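Local coordinates for protein Eps1p (Saccharomyces cerevisiae, PDB 4TW5) that is a yeast protein of the thioredoxin-fold family that carries pairs of cysteines joined as disulfides, at residues L27-F32 / I111-R116. Numbering follows the deposited sequence.
Sequences LHIIDF and IAFARR
I29 meets F113 and A114 through the end of its side chain. Its CD1 methyl lies 3.6 Å from A114 CB, the closest approach between 27-32 and 111-116. The same I29 CD1 comes at a slant to the ring, 3.8 Å from F113 CD2 and close to CE2 as well, so one methyl touches both helix residues. CG1 of I29 adds a looser approach to F113 CE2. The isoleucine chain is extended (chi2 176°), which carries CD1 out from the strand to the helix. F113 reaches the other way, its CG anti to the backbone N (chi1 175°), and the two side chains run alongside each other in opposite directions. This is helix-on-sheet packing in a thioredoxin fold: strand 27-33 is an inner strand of the mixed sheet, and helix 107-118 lies against one face of it. I88, L90 and F65 of the neighbouring strands also touch I29, and the F100 ring meets F113. The contact is small, apolar and buried. The far side of the helix faces partly toward solvent. There I111 CG2 sits 3.7 Å above the plane of the R115 guanidinium, and R115 NH2 forms a salt bridge with E57 OE1.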
loop_
_atom_site.group_PDB
_atom_site.type_symbol
_atom_site.label_atom_id
_atom_site.label_comp_id
_atom_site.label_asym_id
_atom_site.label_seq_id
_atom_site.Cartn_x
_atom_site.Cartn_y
_atom_site.Cartn_z
ATOM N N LEU A 27 46.762 -16.178 3.011
ATOM C CA LEU A 27 46.659 -14.772 3.423
ATOM C C LEU A 27 47.693 -14.366 4.451
ATOM O O LEU A 27 48.105 -15.159 5.287
ATOM C CB LEU A 27 45.268 -14.486 3.985
ATOM C CG LEU A 27 44.124 -14.649 2.990
ATOM C CD1 LEU A 27 42.760 -14.514 3.647
ATOM C CD2 LEU A 27 44.289 -13.560 1.960
ATOM N N HIS A 28 48.133 -13.118 4.383
ATOM C CA HIS A 28 49.058 -12.604 5.375
ATOM C C HIS A 28 48.595 -11.278 5.919
ATOM O O HIS A 28 48.172 -10.402 5.166
ATOM C CB HIS A 28 50.453 -12.489 4.784
ATOM C CG HIS A 28 51.126 -13.810 4.634
ATOM N ND1 HIS A 28 50.820 -14.681 3.611
ATOM C CD2 HIS A 28 52.059 -14.430 5.394
ATOM C CE1 HIS A 28 51.544 -15.780 3.742
ATOM N NE2 HIS A 28 52.312 -15.647 4.811
ATOM N N ILE A 29 48.606 -11.157 7.239
ATOM C CA ILE A 29 48.338 -9.895 7.891
ATOM C C ILE A 29 49.649 -9.356 8.442
ATOM O O ILE A 29 50.187 -9.896 9.398
ATOM C CB ILE A 29 47.312 -10.041 9.010
ATOM C CG1 ILE A 29 45.980 -10.571 8.462
ATOM C CG2 ILE A 29 47.100 -8.723 9.681
ATOM C CD1 ILE A 29 44.968 -10.826 9.546
ATOM N N ILE A 30 50.179 -8.315 7.820
ATOM C CA ILE A 30 51.528 -7.887 8.132
ATOM C C ILE A 30 51.603 -6.559 8.871
ATOM O O ILE A 30 50.952 -5.576 8.503
ATOM C CB ILE A 30 52.375 -7.773 6.862
ATOM C CG1 ILE A 30 52.259 -9.055 6.038
ATOM C CG2 ILE A 30 53.844 -7.513 7.217
ATOM C CD1 ILE A 30 52.964 -8.987 4.685
ATOM N N ASP A 31 52.410 -6.546 9.928
ATOM C CA ASP A 31 52.670 -5.328 10.676
ATOM C C ASP A 31 53.981 -4.682 10.219
ATOM O O ASP A 31 55.064 -5.105 10.621
ATOM C CB ASP A 31 52.716 -5.607 12.184
ATOM C CG ASP A 31 53.235 -4.413 12.979
ATOM O OD1 ASP A 31 53.099 -3.267 12.501
ATOM O OD2 ASP A 31 53.787 -4.615 14.081
ATOM N N PHE A 32 53.877 -3.675 9.362
ATOM C CA PHE A 32 55.034 -2.864 9.009
ATOM C C PHE A 32 55.272 -1.894 10.154
ATOM O O PHE A 32 54.551 -0.910 10.313
ATOM C CB PHE A 32 54.818 -2.142 7.673
ATOM C CG PHE A 32 54.740 -3.082 6.505
ATOM C CD1 PHE A 32 53.551 -3.703 6.170
ATOM C CD2 PHE A 32 55.876 -3.388 5.776
ATOM C CE1 PHE A 32 53.500 -4.593 5.114
ATOM C CE2 PHE A 32 55.830 -4.273 4.720
ATOM C CZ PHE A 32 54.643 -4.874 4.386
ATOM N N ILE A 111 42.213 -10.790 15.764
ATOM C CA ILE A 111 41.636 -12.104 15.513
ATOM C C ILE A 111 40.340 -11.996 14.697
ATOM O O ILE A 111 40.164 -12.733 13.730
ATOM C CB ILE A 111 41.356 -12.869 16.811
ATOM C CG1 ILE A 111 42.656 -13.121 17.569
ATOM C CG2 ILE A 111 40.689 -14.219 16.530
ATOM C CD1 ILE A 111 43.742 -13.750 16.750
ATOM N N ALA A 112 39.455 -11.083 15.083
ATOM C CA ALA A 112 38.157 -10.924 14.426
ATOM C C ALA A 112 38.361 -10.568 12.960
ATOM O O ALA A 112 37.704 -11.109 12.085
ATOM C CB ALA A 112 37.309 -9.862 15.142
ATOM N N PHE A 113 39.295 -9.661 12.718
ATOM C CA PHE A 113 39.679 -9.250 11.385
ATOM C C PHE A 113 40.211 -10.386 10.536
ATOM O O PHE A 113 39.898 -10.463 9.354
ATOM C CB PHE A 113 40.716 -8.133 11.456
ATOM C CG PHE A 113 41.255 -7.718 10.123
ATOM C CD1 PHE A 113 40.445 -7.114 9.188
ATOM C CD2 PHE A 113 42.589 -7.920 9.818
ATOM C CE1 PHE A 113 40.959 -6.730 7.959
ATOM C CE2 PHE A 113 43.109 -7.536 8.604
ATOM C CZ PHE A 113 42.298 -6.939 7.669
ATOM N N ALA A 114 41.052 -11.246 11.096
ATOM C CA ALA A 114 41.497 -12.371 10.296
ATOM C C ALA A 114 40.298 -13.290 9.977
ATOM O O ALA A 114 40.082 -13.660 8.809
ATOM C CB ALA A 114 42.622 -13.130 10.989
ATOM N N ARG A 115 39.478 -13.602 10.978
ATOM C CA ARG A 115 38.297 -14.434 10.729
ATOM C C ARG A 115 37.336 -13.790 9.716
ATOM O O ARG A 115 36.792 -14.461 8.859
ATOM C CB ARG A 115 37.543 -14.727 12.022
ATOM C CG ARG A 115 38.288 -15.627 12.980
ATOM C CD ARG A 115 37.562 -15.703 14.277
ATOM N NE ARG A 115 38.172 -16.638 15.203
ATOM C CZ ARG A 115 37.900 -16.672 16.502
ATOM N NH1 ARG A 115 37.021 -15.817 17.008
ATOM N NH2 ARG A 115 38.494 -17.565 17.288
ATOM N N ARG A 116 37.148 -12.485 9.822
ATOM C CA ARG A 116 36.277 -11.756 8.900
ATOM C C ARG A 116 36.770 -11.924 7.447
ATOM O O ARG A 116 36.011 -12.276 6.557
ATOM C CB ARG A 116 36.219 -10.279 9.324
ATOM C CG ARG A 116 34.970 -9.542 8.910
ATOM C CD ARG A 116 34.940 -8.106 9.455
ATOM N NE ARG A 116 35.043 -8.109 10.900
ATOM C CZ ARG A 116 36.048 -7.574 11.577
ATOM N NH1 ARG A 116 37.020 -6.950 10.939
ATOM N NH2 ARG A 116 36.071 -7.660 12.894
#